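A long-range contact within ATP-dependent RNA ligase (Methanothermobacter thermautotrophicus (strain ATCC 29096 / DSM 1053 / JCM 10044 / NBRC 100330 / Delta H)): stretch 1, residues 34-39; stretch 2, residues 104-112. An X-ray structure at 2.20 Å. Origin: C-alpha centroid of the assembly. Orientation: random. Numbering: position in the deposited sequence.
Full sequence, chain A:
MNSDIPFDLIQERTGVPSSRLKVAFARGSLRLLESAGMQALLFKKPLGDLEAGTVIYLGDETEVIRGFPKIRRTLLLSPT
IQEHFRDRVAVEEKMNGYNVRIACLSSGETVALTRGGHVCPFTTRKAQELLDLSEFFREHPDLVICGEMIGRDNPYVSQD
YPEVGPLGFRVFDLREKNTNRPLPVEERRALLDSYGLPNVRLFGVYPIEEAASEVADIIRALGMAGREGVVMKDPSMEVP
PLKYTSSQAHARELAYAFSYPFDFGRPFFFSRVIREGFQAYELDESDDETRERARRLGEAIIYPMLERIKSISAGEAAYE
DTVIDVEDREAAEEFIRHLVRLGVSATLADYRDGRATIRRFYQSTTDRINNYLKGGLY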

# COMPACT_ATOMS: atom_id res chain seq x y z
N GLU A 34 -0.34 34.20 18.87
CA GLU A 34 0.58 33.27 19.50
C GLU A 34 1.75 33.97 20.18
O GLU A 34 2.41 34.80 19.55
N SER A 35 1.99 33.61 21.44
CA SER A 35 3.09 34.15 22.22
C SER A 35 2.87 35.62 22.60
O SER A 35 2.51 36.45 21.76
N ALA A 36 3.09 35.91 23.89
CA ALA A 36 2.86 37.22 24.53
C ALA A 36 2.04 38.21 23.71
O ALA A 36 2.42 39.38 23.59
N GLY A 37 0.92 37.75 23.16
CA GLY A 37 0.10 38.57 22.30
C GLY A 37 0.91 39.02 21.10
O GLY A 37 1.34 40.18 21.01
N MET A 38 1.14 38.08 20.20
CA MET A 38 1.87 38.37 18.99
C MET A 38 1.18 37.70 17.84
O MET A 38 0.41 36.74 17.99
N GLN A 39 1.48 38.20 16.67
CA GLN A 39 0.78 37.77 15.51
C GLN A 39 1.78 36.95 14.71
O GLN A 39 2.96 37.31 14.61
N CYS A 104 14.19 31.48 21.07
CA CYS A 104 13.90 32.61 21.95
C CYS A 104 13.46 33.76 21.05
O CYS A 104 14.20 34.20 20.18
N LEU A 105 12.23 34.23 21.23
CA LEU A 105 11.72 35.30 20.39
C LEU A 105 12.26 36.65 20.86
O LEU A 105 12.89 36.74 21.91
N SER A 106 12.04 37.69 20.05
CA SER A 106 12.53 39.04 20.36
C SER A 106 11.93 39.54 21.69
O SER A 106 12.56 40.28 22.42
N SER A 107 10.71 39.11 22.00
CA SER A 107 10.08 39.44 23.27
C SER A 107 10.73 38.78 24.49
O SER A 107 10.28 38.97 25.62
N GLY A 108 11.78 37.99 24.27
CA GLY A 108 12.40 37.25 25.35
C GLY A 108 11.60 36.02 25.76
O GLY A 108 11.97 35.30 26.68
N GLU A 109 10.49 35.78 25.08
CA GLU A 109 9.70 34.60 25.36
C GLU A 109 10.26 33.39 24.60
O GLU A 109 10.69 33.51 23.45
N THR A 110 10.25 32.23 25.25
CA THR A 110 10.82 31.01 24.71
C THR A 110 9.70 30.12 24.19
O THR A 110 8.65 30.00 24.82
N VAL A 111 9.91 29.52 23.02
CA VAL A 111 8.84 28.82 22.32
C VAL A 111 9.31 27.46 21.78
O VAL A 111 10.39 27.36 21.20
N ALA A 112 8.50 26.42 21.97
CA ALA A 112 8.81 25.12 21.36
C ALA A 112 7.78 24.76 20.30
O ALA A 112 6.59 24.64 20.59

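A single carboxylate oxygen, OE2 of Glu109, gathers the polar part of this contact: it accepts a hydrogen bond from Ser35 OG at 2.8 Å, and the backbone nitrogen of Ala36, Ala36 N, lies only 2.7 Å from the same OE2, although the geometry leaves the nature of that second approach open. Ala36 CB lies 3.0 Å from Glu109 OE2, a tight approach to be read with care because Ala36 is exposed and poorly ordered.

Glu109 reaches this position by extension. Its chi1 and chi2 are both t (-175° and 176°), so the side chain runs out almost straight and spans a backbone separation of 7.3 Å between Ser35 CA and Glu109 CA, the nearest pair of CA atoms across the two stretches. Ser35 answers with a short side chain that also points toward the other stretch. With chi1 at 167° (t), its hydroxyl is placed to donate to the carboxylate. Ser35 OG lies 3.5 Å from Leu105 CD1, while Ser35 CB approaches Val111 CG2 at 4.4 Å. The serine is buried, and its hydroxyl donates to the carboxylate beside the Leu105 methyl.

Leu105, in the m, t rotamer, and Val111, whose chi1 of 131° falls between wells, both direct their CA-to-CB bonds toward stretch 1. Thr110, between Glu109 and Val111, points away, in keeping with the alternation of side chains along an extended chain as the strand begins.

Met38 packs against the turn. Its chi1 is off-rotamer at -145°, followed by t and m for chi2 and chi3, and its terminal methyl comes within 3.7 Å of the serine hydroxyl at the turn, Met38 CE to Ser107 OG. Ser107 adopts the p rotamer (64°), and its OG also accepts a weak hydrogen bond from the backbone of Glu109, with Glu109 N to Ser107 OG at 3.4 Å. This weak bond links the turn to the residue that follows it; within the turn, Gly108 N donates to Leu105 O at 2.9 Å and closes the Leu105 to Gly108 turn.

Gly37 and Gly108 take no part in the packing; both have positive phi, a conformation that favours glycine. Glu34 points sideways, its end coming nearer without making contact, and Gln39 is out of reach. The whole contact buries 258 Å², a modest area in which the Ser35 to Glu109 hydrogen bond is accompanied by a few van der Waals contacts.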

# COMPACT_ATOMS: atom_id res chain seq x y z
CB GLU A 34 1.13 32.30 18.47
CG GLU A 34 2.19 31.40 19.02
CD GLU A 34 1.64 30.54 20.14
OE1 GLU A 34 0.57 29.91 19.94
OE2 GLU A 34 2.24 30.54 21.23
CB SER A 35 4.42 33.99 21.46
OG SER A 35 5.45 34.76 22.04
CB ALA A 36 4.20 37.86 24.90
CB MET A 38 3.32 37.90 19.06
CG MET A 38 4.32 38.79 18.34
SD MET A 38 6.02 38.18 18.45
CE MET A 38 6.19 37.87 20.21
CB GLN A 39 0.17 39.01 14.84
CG GLN A 39 -0.92 39.57 15.79
CD GLN A 39 -2.27 38.89 15.60
OE1 GLN A 39 -3.29 39.58 15.56
NE2 GLN A 39 -2.26 37.61 15.16
CB CYS A 104 15.12 33.00 22.79
SG CYS A 104 14.78 34.18 24.20
CB LEU A 105 10.20 35.29 20.39
CG LEU A 105 9.69 33.89 20.00
CD1 LEU A 105 8.18 33.78 20.16
CD2 LEU A 105 10.13 33.55 18.57
CB SER A 106 12.20 40.00 19.22
OG SER A 106 10.79 40.11 19.03
CB SER A 107 8.61 39.04 23.23
OG SER A 107 8.49 37.63 23.10
CB GLU A 109 8.23 34.84 25.00
CG GLU A 109 7.29 33.70 25.38
CD GLU A 109 5.84 34.04 25.10
OE1 GLU A 109 4.96 33.15 25.18
OE2 GLU A 109 5.59 35.22 24.78
CB THR A 110 11.64 30.27 25.79
OG1 THR A 110 12.90 30.95 25.96
CG2 THR A 110 11.87 28.80 25.43
CB VAL A 111 8.29 29.71 21.17
CG1 VAL A 111 8.20 28.96 19.89
CG2 VAL A 111 6.95 30.36 21.55
CB ALA A 112 8.88 24.02 22.42